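Local coordinates for protein thermosome subunit (Methanococcoides burtonii, PDB 3AQ1) that probably binds and hydrolyses ATP to assist the folding of unfolded proteins, as a group II chaperonin of the TCP-1 family, at residues E354-E366 against M440-K452. Sequence-based numbering, arbitrary orientation.
Sequences EDGKVVVGGGSSE and MWENDVIEPLRIK
OD1 of Asp-355, near the end of helix 332-355, is approached by two nitrogens of Arg-450, early in helix 449-467: NE at 3.1 Å and NH2, both in weak bonds that belong to a salt bridge. The other oxygen, OD2 of Asp-355, takes the backbone N of Arg-450 at 3.1 Å in a fairly straight bond (163°), from above the carboxylate plane. The contact is an antiparallel strand pairing flanked by salt bridges, part of the three-stranded sheet 94-95, 357-360, 446-448, consistent with the equatorial domain of group II chaperonins. The guanidinium is turned 74° against the Asp-355 carboxylate. Glu-354 OE1 lies at the guanidinium edge, near its plane and 3.2 Å from NH2 of Arg-450, which itself comes from above the Glu-354 carboxylate plane; the other oxygen, OE2, accepts the backbone N of Val-145. With a leucine in place of Arg-450, the carboxylates of Glu-354 and Asp-355 would probably lose the cation they share, leaving Asp-355 tied through OD2 to the backbone.

Strand pairing is centred on Val-359 and Glu-447, a hydrogen-bonded pair: Val-359 N meets Glu-447 O at 2.8 Å, and Glu-447 N returns a nearly straight bond to Val-359 O. Gly-361 N extends it, bonding to Val-445 O at 2.8 Å. CG2 of Val-359 meets CD1 of Leu-449 at 3.8 Å, the two side chains crossing at about a right angle. Val-360, on the other face, has CG1 anti to its carbonyl carbon (chi1 -81°), which places this methyl in plane at the edge of the Trp-441 ring. Lys-106 makes a cation-pi contact with the same indole. Lys-452, its chain folded over Ser-365 OG, brings NZ to the syn side of Glu-366 OE2 at 3.0 Å, close to the carboxylate plane.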
loop_
_atom_site.group_PDB
_atom_site.type_symbol
_atom_site.label_atom_id
_atom_site.label_comp_id
_atom_site.label_asym_id
_atom_site.label_seq_id
_atom_site.Cartn_x
_atom_site.Cartn_y
_atom_site.Cartn_z
ATOM N N GLU A 354 3.198 -1.691 9.017
ATOM C CA GLU A 354 4.623 -1.911 8.818
ATOM C C GLU A 354 5.475 -0.941 9.650
ATOM O O GLU A 354 6.344 -1.382 10.406
ATOM C CB GLU A 354 4.987 -1.857 7.329
ATOM C CG GLU A 354 4.582 -3.107 6.573
ATOM C CD GLU A 354 4.897 -3.040 5.088
ATOM O OE1 GLU A 354 4.895 -1.925 4.515
ATOM O OE2 GLU A 354 5.136 -4.113 4.489
ATOM N N ASP A 355 5.218 0.365 9.521
ATOM C CA ASP A 355 5.941 1.374 10.298
ATOM C C ASP A 355 5.804 1.102 11.792
ATOM O O ASP A 355 6.735 1.350 12.558
ATOM C CB ASP A 355 5.409 2.791 10.032
ATOM C CG ASP A 355 5.744 3.319 8.636
ATOM O OD1 ASP A 355 6.654 2.774 7.967
ATOM O OD2 ASP A 355 5.083 4.301 8.221
ATOM N N GLY A 356 4.637 0.608 12.204
ATOM C CA GLY A 356 4.333 0.429 13.615
ATOM C C GLY A 356 4.000 1.747 14.297
ATOM O O GLY A 356 3.712 1.786 15.497
ATOM N N LYS A 357 4.045 2.835 13.523
ATOM C CA LYS A 357 3.845 4.174 14.052
ATOM C C LYS A 357 3.181 5.070 13.018
ATOM O O LYS A 357 3.366 4.887 11.810
ATOM C CB LYS A 357 5.184 4.775 14.495
ATOM C CG LYS A 357 6.190 3.724 14.989
ATOM C CD LYS A 357 7.132 4.258 16.058
ATOM C CE LYS A 357 8.336 3.346 16.249
ATOM N NZ LYS A 357 9.235 3.359 15.056
ATOM N N VAL A 358 2.381 6.020 13.493
ATOM C CA VAL A 358 1.857 7.067 12.628
ATOM C C VAL A 358 2.139 8.426 13.237
ATOM O O VAL A 358 2.321 8.552 14.453
ATOM C CB VAL A 358 0.347 6.964 12.425
ATOM C CG1 VAL A 358 -0.027 5.583 11.982
ATOM C CG2 VAL A 358 -0.366 7.321 13.708
ATOM N N VAL A 359 2.174 9.432 12.367
ATOM C CA VAL A 359 2.307 10.829 12.750
ATOM C C VAL A 359 0.953 11.461 12.505
ATOM O O VAL A 359 0.194 10.972 11.677
ATOM C CB VAL A 359 3.334 11.543 11.851
ATOM C CG1 VAL A 359 3.458 12.996 12.230
ATOM C CG2 VAL A 359 4.675 10.870 11.950
ATOM N N VAL A 360 0.626 12.532 13.217
ATOM C CA VAL A 360 -0.563 13.291 12.856
ATOM C C VAL A 360 -0.150 14.521 12.085
ATOM O O VAL A 360 1.003 14.934 12.166
ATOM C CB VAL A 360 -1.396 13.679 14.064
ATOM C CG1 VAL A 360 -2.244 12.498 14.474
ATOM C CG2 VAL A 360 -0.490 14.138 15.201
ATOM N N GLY A 361 -1.096 15.104 11.351
ATOM C CA GLY A 361 -0.783 16.125 10.367
ATOM C C GLY A 361 -1.032 17.553 10.808
ATOM O O GLY A 361 -0.957 17.868 11.997
ATOM N N GLY A 362 -1.307 18.423 9.839
ATOM C CA GLY A 362 -1.624 19.812 10.114
ATOM C C GLY A 362 -0.457 20.617 10.657
ATOM O O GLY A 362 -0.638 21.650 11.319
ATOM N N GLY A 363 0.750 20.148 10.371
ATOM C CA GLY A 363 1.944 20.857 10.780
ATOM C C GLY A 363 2.320 20.544 12.211
ATOM O O GLY A 363 3.319 21.055 12.723
ATOM N N SER A 364 1.527 19.696 12.855
ATOM C CA SER A 364 1.816 19.296 14.230
ATOM C C SER A 364 3.252 18.785 14.410
ATOM O O SER A 364 3.929 19.194 15.344
ATOM C CB SER A 364 0.803 18.262 14.743
ATOM O OG SER A 364 0.961 17.013 14.092
ATOM N N SER A 365 3.724 17.911 13.518
ATOM C CA SER A 365 5.039 17.283 13.702
ATOM C C SER A 365 6.205 18.199 13.320
ATOM O O SER A 365 7.305 18.087 13.860
ATOM C CB SER A 365 5.131 15.948 12.956
ATOM O OG SER A 365 5.291 16.137 11.566
ATOM N N GLU A 366 5.970 19.118 12.397
ATOM C CA GLU A 366 7.012 20.060 12.048
ATOM C C GLU A 366 7.264 21.015 13.214
ATOM O O GLU A 366 8.412 21.315 13.562
ATOM C CB GLU A 366 6.638 20.807 10.777
ATOM C CG GLU A 366 6.848 19.982 9.506
ATOM C CD GLU A 366 5.658 19.105 9.136
ATOM O OE1 GLU A 366 4.626 19.130 9.843
ATOM O OE2 GLU A 366 5.758 18.390 8.119
ATOM N N MET A 440 -5.116 16.885 16.020
ATOM C CA MET A 440 -5.185 16.350 14.667
ATOM C C MET A 440 -5.479 14.849 14.621
ATOM O O MET A 440 -5.929 14.331 13.591
ATOM C CB MET A 440 -3.912 16.683 13.889
ATOM C CG MET A 440 -3.776 18.160 13.517
ATOM S SD MET A 440 -4.785 18.714 12.142
ATOM C CE MET A 440 -6.249 19.287 12.971
ATOM N N TRP A 441 -5.222 14.157 15.729
ATOM C CA TRP A 441 -5.628 12.769 15.858
ATOM C C TRP A 441 -7.156 12.671 16.007
ATOM O O TRP A 441 -7.816 11.987 15.234
ATOM C CB TRP A 441 -4.919 12.093 17.033
ATOM C CG TRP A 441 -5.397 10.679 17.272
ATOM C CD1 TRP A 441 -6.323 10.273 18.186
ATOM C CD2 TRP A 441 -4.990 9.501 16.562
ATOM N NE1 TRP A 441 -6.511 8.918 18.098
ATOM C CE2 TRP A 441 -5.708 8.419 17.108
ATOM C CE3 TRP A 441 -4.089 9.257 15.522
ATOM C CZ2 TRP A 441 -5.549 7.111 16.651
ATOM C CZ3 TRP A 441 -3.937 7.969 15.065
ATOM C CH2 TRP A 441 -4.663 6.906 15.630
ATOM N N GLU A 442 -7.717 13.360 16.995
ATOM C CA GLU A 442 -9.166 13.425 17.128
ATOM C C GLU A 442 -9.837 13.807 15.810
ATOM O O GLU A 442 -11.009 13.497 15.598
ATOM C CB GLU A 442 -9.572 14.416 18.223
ATOM C CG GLU A 442 -9.285 13.934 19.627
ATOM C CD GLU A 442 -9.917 12.587 19.897
ATOM O OE1 GLU A 442 -9.163 11.630 20.183
ATOM O OE2 GLU A 442 -11.164 12.480 19.806
ATOM N N ASN A 443 -9.091 14.471 14.928
ATOM C CA ASN A 443 -9.649 14.994 13.681
ATOM C C ASN A 443 -9.227 14.244 12.418
ATOM O O ASN A 443 -9.341 14.762 11.303
ATOM C CB ASN A 443 -9.350 16.487 13.540
ATOM C CG ASN A 443 -10.443 17.358 14.134
ATOM O OD1 ASN A 443 -11.492 17.553 13.520
ATOM N ND2 ASN A 443 -10.202 17.889 15.334
ATOM N N ASP A 444 -8.734 13.024 12.606
ATOM C CA ASP A 444 -8.502 12.088 11.506
ATOM C C ASP A 444 -7.594 12.648 10.406
ATOM O O ASP A 444 -7.836 12.447 9.211
ATOM C CB ASP A 444 -9.840 11.627 10.931
ATOM C CG ASP A 444 -10.725 10.973 11.983
ATOM O OD1 ASP A 444 -10.173 10.286 12.875
ATOM O OD2 ASP A 444 -11.967 11.145 11.922
ATOM N N VAL A 445 -6.548 13.351 10.819
ATOM C CA VAL A 445 -5.544 13.783 9.873
ATOM C C VAL A 445 -4.244 13.055 10.169
ATOM O O VAL A 445 -3.354 13.600 10.816
ATOM C CB VAL A 445 -5.323 15.306 9.914
ATOM C CG1 VAL A 445 -4.429 15.718 8.774
ATOM C CG2 VAL A 445 -6.659 16.041 9.827
ATOM N N ILE A 446 -4.151 11.814 9.689
ATOM C CA ILE A 446 -2.987 10.964 9.930
ATOM C C ILE A 446 -2.029 10.911 8.736
ATOM O O ILE A 446 -2.451 10.901 7.581
ATOM C CB ILE A 446 -3.410 9.531 10.278
ATOM C CG1 ILE A 446 -4.741 9.534 11.020
ATOM C CG2 ILE A 446 -2.358 8.861 11.137
ATOM C CD1 ILE A 446 -4.645 10.083 12.403
ATOM N N GLU A 447 -0.737 10.888 9.031
ATOM C CA GLU A 447 0.297 10.721 8.012
ATOM C C GLU A 447 1.240 9.585 8.431
ATOM O O GLU A 447 1.577 9.447 9.608
ATOM C CB GLU A 447 1.083 12.025 7.789
ATOM C CG GLU A 447 0.296 13.164 7.130
ATOM C CD GLU A 447 1.034 14.506 7.189
ATOM O OE1 GLU A 447 2.050 14.615 7.910
ATOM O OE2 GLU A 447 0.598 15.462 6.517
ATOM N N PRO A 448 1.666 8.763 7.470
ATOM C CA PRO A 448 2.513 7.622 7.818
ATOM C C PRO A 448 3.906 8.106 8.187
ATOM O O PRO A 448 4.410 9.016 7.530
ATOM C CB PRO A 448 2.585 6.828 6.512
ATOM C CG PRO A 448 1.605 7.477 5.576
ATOM C CD PRO A 448 1.482 8.885 6.020
ATOM N N LEU A 449 4.513 7.516 9.214
ATOM C CA LEU A 449 5.879 7.876 9.581
ATOM C C LEU A 449 6.846 7.850 8.389
ATOM O O LEU A 449 7.632 8.776 8.206
ATOM C CB LEU A 449 6.412 6.969 10.691
ATOM C CG LEU A 449 7.815 7.358 11.174
ATOM C CD1 LEU A 449 7.793 8.743 11.772
ATOM C CD2 LEU A 449 8.347 6.375 12.180
ATOM N N ARG A 450 6.798 6.797 7.578
ATOM C CA ARG A 450 7.780 6.656 6.500
ATOM C C ARG A 450 7.759 7.830 5.511
ATOM O O ARG A 450 8.800 8.252 5.015
ATOM C CB ARG A 450 7.663 5.303 5.780
ATOM C CG ARG A 450 6.645 5.253 4.650
ATOM C CD ARG A 450 6.678 3.908 3.928
ATOM N NE ARG A 450 6.842 2.801 4.862
ATOM C CZ ARG A 450 6.415 1.566 4.634
ATOM N NH1 ARG A 450 5.797 1.278 3.504
ATOM N NH2 ARG A 450 6.597 0.622 5.541
ATOM N N ILE A 451 6.584 8.372 5.235
ATOM C CA ILE A 451 6.504 9.534 4.363
ATOM C C ILE A 451 7.152 10.737 5.042
ATOM O O ILE A 451 7.970 11.434 4.449
ATOM C CB ILE A 451 5.049 9.863 3.967
ATOM C CG1 ILE A 451 4.529 8.822 2.970
ATOM C CG2 ILE A 451 4.954 11.261 3.380
ATOM C CD1 ILE A 451 5.448 8.593 1.776
ATOM N N LYS A 452 6.797 10.973 6.296
ATOM C CA LYS A 452 7.358 12.106 6.994
ATOM C C LYS A 452 8.905 12.066 7.017
ATOM O O LYS A 452 9.547 13.098 6.803
ATOM C CB LYS A 452 6.766 12.227 8.399
ATOM C CG LYS A 452 6.991 13.579 9.023
ATOM C CD LYS A 452 6.403 14.701 8.148
ATOM C CE LYS A 452 4.878 14.721 8.198
ATOM N NZ LYS A 452 4.315 15.828 7.381
HETATM O O HOH W 1 2.131 18.102 8.859
#